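Local coordinates for 2-dehydro-3-deoxyphosphogluconate aldolase (Vibrio fischeri, PDB 3NZR), which belongs to the KDGP aldolase family of the TIM-barrel clan and is probably an aldolase built on a beta/alpha barrel, at residues A[5-10]-A[36-41]; A[63-68]-A[90-95]; A[186-191]-A[212-217]. All coordinates share one frame; numbering follows the deposited sequence.

Contact 1. Residues A[5-10]-A[36-41]; sequences LKANFY and HVLVGV. With MG (magnesium ion), chain E.
Tyr-10 and His-36 meet as an edge-to-face aromatic pair, the phenol ring presenting its edge to the imidazole face with the planes turned 76° apart and the centroids separated by 5.4 Å. The same imidazole also takes the tyrosine's methylene, Tyr-10 CB standing 4.0 Å from the His-36 ring centroid in a CH-pi contact. With Tyr-10 CG anti to its backbone N (chi1 179°), the CD1 edge of the phenol is set against His-36 CD2, and the ring also rests on Thr-243, Lys-244 and Leu-247 of helix 233-247.

The polar part is small. His-36 ND1 donates to Asn-8 O at 2.9 Å; Asn-8 O lies close to the imidazole plane, while the donor sits well above the plane of the carbonyl group. His-36 CA adds a CA-H...O contact of 3.3 Å to that same Asn-8 O. Further along, a water accepts from Asn-8 N at 3.0 Å and donates to Val-37 O at 3.1 Å, tying the loop to the start of strand 37-42.

Apolar contact is limited to Ala-7 CB against Leu-38 CD2, 4.1 Å apart.

The histidine binds a magnesium ion through NE2, and five waters complete six ligands. With ND1 donating to Asn-8 O, NE2 is the nitrogen that binds the metal; the loop carbonyl is a second-shell partner that helps fix the imidazole's rotation and may make NE2 somewhat more electron-rich toward the cation.

Contact 2. Residues A[63-68]-A[90-95]; sequences TNNAVS and QPQHIN
Gln-92 lays one face of its side-chain amide over the backbone of the turn at Asn-65 and Ala-66, with CD of Gln-92 3.4 Å from Asn-65 O and OE1 of Gln-92 3.4 Å from Ala-66 CA; Ala-7 comes up to the other face. Its chain runs extended beyond CG (chi2 174°), which carries the amide out along the turn, where NE2 bonds to Ser-4 O. The amide of Asn-65 works by its edge instead: ND2 points almost straight at Gln-90 O, 2.9 Å away at an N-H...O angle of 170° and nearly in both planes. Ser-4 O takes a further bond from Asn-65 ND2, and Ser-60 OG bonds to Asn-65 OD1, so both polar ends of this buried group are satisfied.

These groups lie within a beta-alpha-beta crossover of the barrel, in which strand 67-70 leads through helix 79-89 to the parallel strand 93-94. The type I' turn from Thr-63 to Ala-66 precedes the first strand, and Gln-90, with positive phi, leaves the helix. Ser-68 pairs with His-93 in a parallel bridge, Ser-68 CA lying 4.4 Å from His-93 CA. Between the strands, His-93 N donates to Val-67 O at 3.2 Å, and Pro-91 CB packs 3.4 Å from Val-67 O. Beyond the bridge, Asn-95 ND2 bonds to Val-69 O.

Contact 3. Residues A[186-191]-A[212-217]; sequences DFWLEP and VSKIIP
Leu-189 bridges to Ile-215 in parallel fashion, Leu-189 N donating to Lys-214 O at 3.3 Å and Leu-189 O accepting from Ile-216 N at 2.9 Å, while the alpha carbons keep step from Trp-188 and Lys-214 to Pro-191 and Pro-217.

On one side of this pair Trp-188 lies along Lys-214, both pointing the same way. Lys-214 CB stands over the indole, 3.5 Å from the centroid of the five-membered ring of Trp-188 and only 8° off its normal. Lys-214 CG, anti to the carbonyl carbon (chi1 -59°), also lies near the ring, 3.6 Å from Trp-188 CE2; the chain then bends at chi2 and leads NZ away to Asn-12 O. Next to them Glu-190 and Ile-216 also run side by side, with Ile-216 CD1 3.5 Å from Glu-190 OE2; the carboxylate itself is bonded to Ser-160 OG and Asn-116 ND2.

The other side is apolar. The Leu-189 and Val-212 side chains cross at about a right angle, Leu-189 CB 3.9 Å from Val-212 CG1, and Pro-191 CD meets Ile-215 CG2 at 3.8 Å, with helices 172-184 and 200-209 packing against this layer. A water links Phe-187 O to Ser-213 N.

Strand 188-191, helix 200-209 and segment 212-217 are arranged like a beta-alpha-beta unit, though 212-217 makes only a single bridge. This is consistent with the segment standing where the eighth strand closes a TIM barrel, Ile-215 bonding through its backbone to Arg-13, just ahead of strand 16-19.

All three contacts are largely buried and reach the same parallel sheet. Contact 2 joins parallel strands across a helix, and contact 3 a strand to a parallel but irregular segment, whereas contact 1 fastens a loop without regular structure to the beginning of a strand. Amides dominate contact 2 and indole and aliphatic packing contact 3; contact 1 reaches a hydrated magnesium ion. Contacts 1 and 2 share a seam, strands 37-42 and 67-70 lying side by side, with Val-39 probably hydrogen-bonded to Ala-66 and Ser-68. Phe-9, in turn, packs on Lys-214 and Ile-216, carrying the loop of contact 1 across to contact 3. Contacts 2 and 3, with centres about 17 Å apart, meet where His-93 approaches Ile-216.

Contact 1. Residues A[5-10]-A[36-41]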
loop_
_atom_site.group_PDB
_atom_site.type_symbol
_atom_site.label_atom_id
_atom_site.label_comp_id
_atom_site.label_asym_id
_atom_site.label_seq_id
_atom_site.Cartn_x
_atom_site.Cartn_y
_atom_site.Cartn_z
ATOM N N LEU A 5 -5.407 -1.294 -23.123
ATOM C CA LEU A 5 -5.469 -1.260 -21.682
ATOM C C LEU A 5 -6.600 -0.453 -21.116
ATOM O O LEU A 5 -6.728 -0.324 -19.862
ATOM C CB LEU A 5 -4.175 -0.720 -21.143
ATOM C CG LEU A 5 -2.927 -1.406 -21.676
ATOM C CD1 LEU A 5 -1.631 -0.728 -21.135
ATOM C CD2 LEU A 5 -3.016 -2.848 -21.301
ATOM N N LYS A 6 -7.479 -0.009 -21.990
ATOM C CA LYS A 6 -8.557 0.875 -21.556
ATOM C C LYS A 6 -9.911 0.156 -21.580
ATOM O O LYS A 6 -10.356 -0.291 -22.623
ATOM C CB LYS A 6 -8.540 2.066 -22.514
ATOM C CG LYS A 6 -9.701 3.062 -22.411
ATOM C CD LYS A 6 -9.625 4.103 -23.586
ATOM C CE LYS A 6 -10.882 4.958 -23.657
ATOM N NZ LYS A 6 -10.772 6.033 -22.654
ATOM N N ALA A 7 -10.596 0.058 -20.444
ATOM C CA ALA A 7 -11.863 -0.642 -20.416
ATOM C C ALA A 7 -12.892 0.135 -21.205
ATOM O O ALA A 7 -12.866 1.347 -21.261
ATOM C CB ALA A 7 -12.335 -0.899 -18.971
ATOM N N ASN A 8 -13.796 -0.576 -21.855
ATOM C CA ASN A 8 -14.725 0.064 -22.728
ATOM C C ASN A 8 -16.048 0.398 -22.026
ATOM O O ASN A 8 -17.006 -0.389 -22.012
ATOM C CB ASN A 8 -14.913 -0.831 -23.952
ATOM C CG ASN A 8 -15.804 -0.237 -24.917
ATOM O OD1 ASN A 8 -16.274 0.901 -24.711
ATOM N ND2 ASN A 8 -16.138 -0.993 -25.970
ATOM N N PHE A 9 -16.104 1.544 -21.383
ATOM C CA PHE A 9 -17.279 1.928 -20.638
ATOM C C PHE A 9 -18.386 2.375 -21.544
ATOM O O PHE A 9 -18.172 3.269 -22.365
ATOM C CB PHE A 9 -16.962 3.056 -19.684
ATOM C CG PHE A 9 -16.163 2.638 -18.482
ATOM C CD1 PHE A 9 -16.790 2.357 -17.306
ATOM C CD2 PHE A 9 -14.777 2.621 -18.531
ATOM C CE1 PHE A 9 -16.057 2.018 -16.169
ATOM C CE2 PHE A 9 -14.039 2.267 -17.428
ATOM C CZ PHE A 9 -14.683 1.935 -16.243
ATOM N N TYR A 10 -19.560 1.786 -21.383
ATOM C CA TYR A 10 -20.776 2.227 -22.054
ATOM C C TYR A 10 -21.146 3.677 -21.704
ATOM O O TYR A 10 -21.317 3.998 -20.537
ATOM C CB TYR A 10 -21.948 1.308 -21.688
ATOM C CG TYR A 10 -23.220 1.784 -22.358
ATOM C CD1 TYR A 10 -23.419 1.589 -23.697
ATOM C CD2 TYR A 10 -24.167 2.498 -21.647
ATOM C CE1 TYR A 10 -24.580 2.062 -24.329
ATOM C CE2 TYR A 10 -25.342 3.010 -22.260
ATOM C CZ TYR A 10 -25.529 2.789 -23.597
ATOM O OH TYR A 10 -26.670 3.269 -24.208
ATOM N N HIS A 36 -18.864 -3.830 -23.769
ATOM C CA HIS A 36 -18.879 -3.047 -22.566
ATOM C C HIS A 36 -18.856 -3.980 -21.347
ATOM O O HIS A 36 -19.749 -3.995 -20.522
ATOM C CB HIS A 36 -20.077 -2.099 -22.539
ATOM C CG HIS A 36 -20.144 -1.192 -23.738
ATOM N ND1 HIS A 36 -19.159 -0.266 -24.016
ATOM C CD2 HIS A 36 -21.005 -1.166 -24.797
ATOM C CE1 HIS A 36 -19.435 0.325 -25.180
ATOM N NE2 HIS A 36 -20.561 -0.187 -25.662
ATOM N N VAL A 37 -17.762 -4.721 -21.240
ATOM C CA VAL A 37 -17.657 -5.769 -20.191
ATOM C C VAL A 37 -16.180 -6.040 -19.910
ATOM O O VAL A 37 -15.333 -5.780 -20.754
ATOM C CB VAL A 37 -18.362 -7.045 -20.671
ATOM C CG1 VAL A 37 -17.608 -7.652 -21.856
ATOM C CG2 VAL A 37 -18.521 -8.092 -19.530
ATOM N N LEU A 38 -15.887 -6.574 -18.731
ATOM C CA LEU A 38 -14.624 -7.169 -18.430
ATOM C C LEU A 38 -14.922 -8.561 -17.986
ATOM O O LEU A 38 -15.820 -8.747 -17.200
ATOM C CB LEU A 38 -14.000 -6.419 -17.218
ATOM C CG LEU A 38 -13.676 -4.992 -17.455
ATOM C CD1 LEU A 38 -13.513 -4.193 -16.112
ATOM C CD2 LEU A 38 -12.434 -4.921 -18.331
ATOM N N VAL A 39 -14.153 -9.551 -18.445
ATOM C CA VAL A 39 -14.401 -10.909 -18.148
ATOM C C VAL A 39 -13.387 -11.416 -17.099
ATOM O O VAL A 39 -12.144 -11.300 -17.288
ATOM C CB VAL A 39 -14.230 -11.756 -19.415
ATOM C CG1 VAL A 39 -13.982 -13.159 -19.072
ATOM C CG2 VAL A 39 -15.427 -11.622 -20.342
ATOM N N GLY A 40 -13.915 -11.881 -15.978
ATOM C CA GLY A 40 -13.082 -12.224 -14.819
ATOM C C GLY A 40 -12.552 -13.660 -14.937
ATOM O O GLY A 40 -13.316 -14.558 -15.308
ATOM N N VAL A 41 -11.239 -13.803 -14.731
ATOM C CA VAL A 41 -10.541 -15.052 -14.710
ATOM C C VAL A 41 -9.825 -15.078 -13.351
ATOM O O VAL A 41 -9.155 -14.094 -12.957
ATOM C CB VAL A 41 -9.592 -15.172 -15.931
ATOM C CG1 VAL A 41 -9.070 -16.642 -16.079
ATOM C CG2 VAL A 41 -10.334 -14.821 -17.278
HETATM MG MG MG E . -21.265 0.547 -27.559
HETATM O O HOH W 1 -13.446 -3.504 -21.656
HETATM O O HOH W 2 -21.947 1.262 -29.418
HETATM O O HOH W 3 -22.007 2.232 -26.894
HETATM O O HOH W 4 -22.998 -0.322 -27.318
HETATM O O HOH W 5 -20.607 -1.134 -28.319
HETATM O O HOH W 6 -19.738 1.566 -27.841
#

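Contact 2. Residues A[63-68]-A[90-95]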
loop_
_atom_site.group_PDB
_atom_site.type_symbol
_atom_site.label_atom_id
_atom_site.label_comp_id
_atom_site.label_asym_id
_atom_site.label_seq_id
_atom_site.Cartn_x
_atom_site.Cartn_y
_atom_site.Cartn_z
ATOM N N THR A 63 -11.403 -11.174 -26.429
ATOM C CA THR A 63 -12.102 -10.101 -25.764
ATOM C C THR A 63 -11.421 -8.750 -25.920
ATOM O O THR A 63 -11.738 -7.844 -25.175
ATOM C CB THR A 63 -12.154 -10.335 -24.212
ATOM O OG1 THR A 63 -10.829 -10.251 -23.695
ATOM C CG2 THR A 63 -12.790 -11.682 -23.837
ATOM N N ASN A 64 -10.479 -8.636 -26.851
ATOM C CA ASN A 64 -9.678 -7.404 -27.038
ATOM C C ASN A 64 -9.088 -6.926 -25.760
ATOM O O ASN A 64 -9.070 -5.749 -25.491
ATOM C CB ASN A 64 -10.491 -6.300 -27.695
ATOM C CG ASN A 64 -10.898 -6.684 -29.117
ATOM O OD1 ASN A 64 -10.141 -7.388 -29.811
ATOM N ND2 ASN A 64 -12.123 -6.314 -29.515
ATOM N N ASN A 65 -8.573 -7.885 -25.010
ATOM C CA ASN A 65 -7.932 -7.675 -23.688
ATOM C C ASN A 65 -8.844 -7.189 -22.547
ATOM O O ASN A 65 -8.344 -6.734 -21.514
ATOM C CB ASN A 65 -6.694 -6.802 -23.799
ATOM C CG ASN A 65 -5.764 -6.982 -22.638
ATOM O OD1 ASN A 65 -5.536 -8.093 -22.186
ATOM N ND2 ASN A 65 -5.192 -5.874 -22.145
ATOM N N ALA A 66 -10.160 -7.357 -22.704
ATOM C CA ALA A 66 -11.098 -6.976 -21.669
ATOM C C ALA A 66 -11.116 -8.076 -20.598
ATOM O O ALA A 66 -12.142 -8.730 -20.375
ATOM C CB ALA A 66 -12.493 -6.720 -22.249
ATOM N N VAL A 67 -10.006 -8.234 -19.883
ATOM C CA VAL A 67 -9.913 -9.289 -18.919
ATOM C C VAL A 67 -9.713 -8.659 -17.537
ATOM O O VAL A 67 -9.014 -7.615 -17.418
ATOM C CB VAL A 67 -8.731 -10.233 -19.279
ATOM C CG1 VAL A 67 -8.343 -11.097 -18.101
ATOM C CG2 VAL A 67 -9.090 -11.075 -20.514
ATOM N N SER A 68 -10.266 -9.308 -16.519
ATOM C CA SER A 68 -10.114 -8.872 -15.154
ATOM C C SER A 68 -9.472 -9.968 -14.376
ATOM O O SER A 68 -10.025 -11.023 -14.265
ATOM C CB SER A 68 -11.516 -8.537 -14.599
ATOM O OG SER A 68 -11.464 -8.243 -13.212
ATOM N N GLN A 90 -0.874 -7.866 -18.341
ATOM C CA GLN A 90 -1.247 -6.485 -18.708
ATOM C C GLN A 90 -2.754 -6.430 -19.080
ATOM O O GLN A 90 -3.119 -6.055 -20.185
ATOM C CB GLN A 90 -0.387 -5.950 -19.872
ATOM C CG GLN A 90 1.127 -5.831 -19.505
ATOM C CD GLN A 90 1.440 -4.671 -18.536
ATOM O OE1 GLN A 90 1.116 -3.526 -18.796
ATOM N NE2 GLN A 90 2.120 -4.977 -17.478
ATOM N N PRO A 91 -3.624 -6.780 -18.132
ATOM C CA PRO A 91 -5.070 -6.710 -18.369
ATOM C C PRO A 91 -5.639 -5.311 -18.241
ATOM O O PRO A 91 -4.971 -4.392 -17.706
ATOM C CB PRO A 91 -5.602 -7.588 -17.267
ATOM C CG PRO A 91 -4.607 -7.292 -16.069
ATOM C CD PRO A 91 -3.305 -6.867 -16.685
ATOM N N GLN A 92 -6.894 -5.155 -18.672
ATOM C CA GLN A 92 -7.598 -3.927 -18.423
ATOM C C GLN A 92 -7.924 -3.730 -16.953
ATOM O O GLN A 92 -8.115 -2.574 -16.569
ATOM C CB GLN A 92 -8.862 -3.818 -19.250
ATOM C CG GLN A 92 -8.512 -3.585 -20.729
ATOM C CD GLN A 92 -9.747 -3.613 -21.661
ATOM O OE1 GLN A 92 -10.877 -3.584 -21.189
ATOM N NE2 GLN A 92 -9.512 -3.663 -22.966
ATOM N N HIS A 93 -8.084 -4.812 -16.189
ATOM C CA HIS A 93 -8.619 -4.713 -14.813
ATOM C C HIS A 93 -7.998 -5.719 -13.882
ATOM O O HIS A 93 -7.784 -6.890 -14.238
ATOM C CB HIS A 93 -10.147 -4.865 -14.878
ATOM C CG HIS A 93 -10.831 -4.654 -13.562
ATOM N ND1 HIS A 93 -11.380 -3.447 -13.209
ATOM C CD2 HIS A 93 -11.069 -5.493 -12.546
ATOM C CE1 HIS A 93 -11.917 -3.553 -12.007
ATOM N NE2 HIS A 93 -11.783 -4.795 -11.601
ATOM N N ILE A 94 -7.592 -5.248 -12.698
ATOM C CA ILE A 94 -6.990 -6.058 -11.678
ATOM C C ILE A 94 -7.777 -5.935 -10.371
ATOM O O ILE A 94 -8.057 -4.820 -9.953
ATOM C CB ILE A 94 -5.596 -5.550 -11.446
ATOM C CG1 ILE A 94 -4.750 -5.705 -12.706
ATOM C CG2 ILE A 94 -4.878 -6.351 -10.350
ATOM C CD1 ILE A 94 -3.430 -4.889 -12.721
ATOM N N ASN A 95 -8.116 -7.033 -9.703
ATOM C CA ASN A 95 -8.817 -6.995 -8.425
ATOM C C ASN A 95 -7.776 -7.107 -7.377
ATOM O O ASN A 95 -6.886 -7.996 -7.484
ATOM C CB ASN A 95 -9.728 -8.175 -8.281
ATOM C CG ASN A 95 -10.916 -8.105 -9.201
ATOM O OD1 ASN A 95 -11.960 -7.514 -8.847
ATOM N ND2 ASN A 95 -10.815 -8.754 -10.338
#

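Contact 3. Residues A[186-191]-A[212-217]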
loop_
_atom_site.group_PDB
_atom_site.type_symbol
_atom_site.label_atom_id
_atom_site.label_comp_id
_atom_site.label_asym_id
_atom_site.label_seq_id
_atom_site.Cartn_x
_atom_site.Cartn_y
_atom_site.Cartn_z
ATOM N N ASP A 186 -14.032 12.042 -6.662
ATOM C CA ASP A 186 -13.884 11.696 -8.067
ATOM C C ASP A 186 -13.169 10.346 -8.322
ATOM O O ASP A 186 -12.203 10.276 -9.059
ATOM C CB ASP A 186 -13.099 12.787 -8.720
ATOM C CG ASP A 186 -12.826 12.494 -10.141
ATOM O OD1 ASP A 186 -13.750 11.977 -10.858
ATOM O OD2 ASP A 186 -11.670 12.759 -10.560
ATOM N N PHE A 187 -13.646 9.296 -7.685
ATOM C CA PHE A 187 -12.999 7.991 -7.668
ATOM C C PHE A 187 -14.040 7.067 -8.172
ATOM O O PHE A 187 -15.209 7.458 -8.239
ATOM C CB PHE A 187 -12.613 7.655 -6.243
ATOM C CG PHE A 187 -11.508 6.670 -6.136
ATOM C CD1 PHE A 187 -10.330 6.897 -6.785
ATOM C CD2 PHE A 187 -11.613 5.574 -5.373
ATOM C CE1 PHE A 187 -9.304 6.037 -6.701
ATOM C CE2 PHE A 187 -10.536 4.708 -5.274
ATOM C CZ PHE A 187 -9.421 4.947 -5.939
ATOM N N TRP A 188 -13.646 5.939 -8.706
ATOM C CA TRP A 188 -14.594 4.980 -9.261
ATOM C C TRP A 188 -15.022 3.937 -8.238
ATOM O O TRP A 188 -14.422 3.794 -7.152
ATOM C CB TRP A 188 -14.012 4.303 -10.502
ATOM C CG TRP A 188 -13.479 5.315 -11.507
ATOM C CD1 TRP A 188 -13.773 6.659 -11.581
ATOM C CD2 TRP A 188 -12.596 5.042 -12.588
ATOM N NE1 TRP A 188 -13.102 7.235 -12.629
ATOM C CE2 TRP A 188 -12.383 6.266 -13.272
ATOM C CE3 TRP A 188 -11.978 3.887 -13.058
ATOM C CZ2 TRP A 188 -11.554 6.362 -14.383
ATOM C CZ3 TRP A 188 -11.178 3.989 -14.172
ATOM C CH2 TRP A 188 -10.960 5.208 -14.816
ATOM N N LEU A 189 -16.039 3.168 -8.586
ATOM C CA LEU A 189 -16.731 2.282 -7.635
ATOM C C LEU A 189 -17.163 1.015 -8.284
ATOM O O LEU A 189 -17.652 0.998 -9.425
ATOM C CB LEU A 189 -18.016 3.025 -7.153
ATOM C CG LEU A 189 -18.844 2.362 -6.063
ATOM C CD1 LEU A 189 -18.079 2.103 -4.765
ATOM C CD2 LEU A 189 -20.114 3.238 -5.838
ATOM N N GLU A 190 -16.949 -0.095 -7.615
ATOM C CA GLU A 190 -17.229 -1.410 -8.152
ATOM C C GLU A 190 -18.119 -2.126 -7.140
ATOM O O GLU A 190 -17.678 -2.772 -6.178
ATOM C CB GLU A 190 -15.931 -2.166 -8.420
ATOM C CG GLU A 190 -14.930 -1.362 -9.147
ATOM C CD GLU A 190 -13.877 -2.190 -9.832
ATOM O OE1 GLU A 190 -13.914 -3.486 -9.771
ATOM O OE2 GLU A 190 -12.914 -1.540 -10.326
ATOM N N PRO A 191 -19.442 -2.034 -7.327
ATOM C CA PRO A 191 -20.265 -2.768 -6.376
ATOM C C PRO A 191 -20.216 -4.264 -6.538
ATOM O O PRO A 191 -20.349 -4.745 -7.645
ATOM C CB PRO A 191 -21.672 -2.242 -6.665
ATOM C CG PRO A 191 -21.533 -1.131 -7.563
ATOM C CD PRO A 191 -20.231 -1.248 -8.260
ATOM N N VAL A 212 -21.417 9.208 -9.266
ATOM C CA VAL A 212 -20.148 8.464 -9.496
ATOM C C VAL A 212 -19.845 8.434 -10.991
ATOM O O VAL A 212 -20.714 8.029 -11.778
ATOM C CB VAL A 212 -20.219 7.013 -8.945
ATOM C CG1 VAL A 212 -18.899 6.207 -9.242
ATOM C CG2 VAL A 212 -20.539 7.042 -7.425
ATOM N N SER A 213 -18.616 8.815 -11.389
ATOM C CA SER A 213 -18.276 8.961 -12.815
ATOM C C SER A 213 -18.158 7.646 -13.567
ATOM O O SER A 213 -18.615 7.535 -14.742
ATOM C CB SER A 213 -16.988 9.771 -13.010
ATOM O OG SER A 213 -15.966 9.213 -12.175
ATOM N N LYS A 214 -17.557 6.636 -12.928
ATOM C CA LYS A 214 -17.400 5.325 -13.566
ATOM C C LYS A 214 -17.730 4.222 -12.568
ATOM O O LYS A 214 -17.295 4.287 -11.405
ATOM C CB LYS A 214 -15.978 5.138 -14.050
ATOM C CG LYS A 214 -15.540 6.221 -15.071
ATOM C CD LYS A 214 -15.738 5.819 -16.460
ATOM C CE LYS A 214 -15.184 6.894 -17.420
ATOM N NZ LYS A 214 -15.939 8.220 -17.112
ATOM N N ILE A 215 -18.596 3.287 -13.002
ATOM C CA ILE A 215 -19.116 2.242 -12.157
ATOM C C ILE A 215 -18.808 0.927 -12.798
ATOM O O ILE A 215 -19.118 0.701 -13.999
ATOM C CB ILE A 215 -20.630 2.343 -11.963
ATOM C CG1 ILE A 215 -21.038 3.766 -11.556
ATOM C CG2 ILE A 215 -21.133 1.288 -10.913
ATOM C CD1 ILE A 215 -22.471 4.052 -11.666
ATOM N N ILE A 216 -18.184 0.030 -12.056
ATOM C CA ILE A 216 -18.033 -1.352 -12.573
ATOM C C ILE A 216 -18.716 -2.369 -11.643
ATOM O O ILE A 216 -18.107 -2.812 -10.651
ATOM C CB ILE A 216 -16.571 -1.740 -12.703
ATOM C CG1 ILE A 216 -15.795 -0.678 -13.473
ATOM C CG2 ILE A 216 -16.363 -3.177 -13.281
ATOM C CD1 ILE A 216 -14.275 -0.979 -13.458
ATOM N N PRO A 217 -19.997 -2.721 -11.898
ATOM C CA PRO A 217 -20.718 -3.710 -11.142
ATOM C C PRO A 217 -20.206 -5.103 -11.441
ATOM O O PRO A 217 -20.001 -5.431 -12.585
ATOM C CB PRO A 217 -22.103 -3.659 -11.781
ATOM C CG PRO A 217 -21.876 -3.188 -13.099
ATOM C CD PRO A 217 -20.861 -2.143 -12.926
HETATM O O HOH W 7 -16.622 9.552 -9.487
#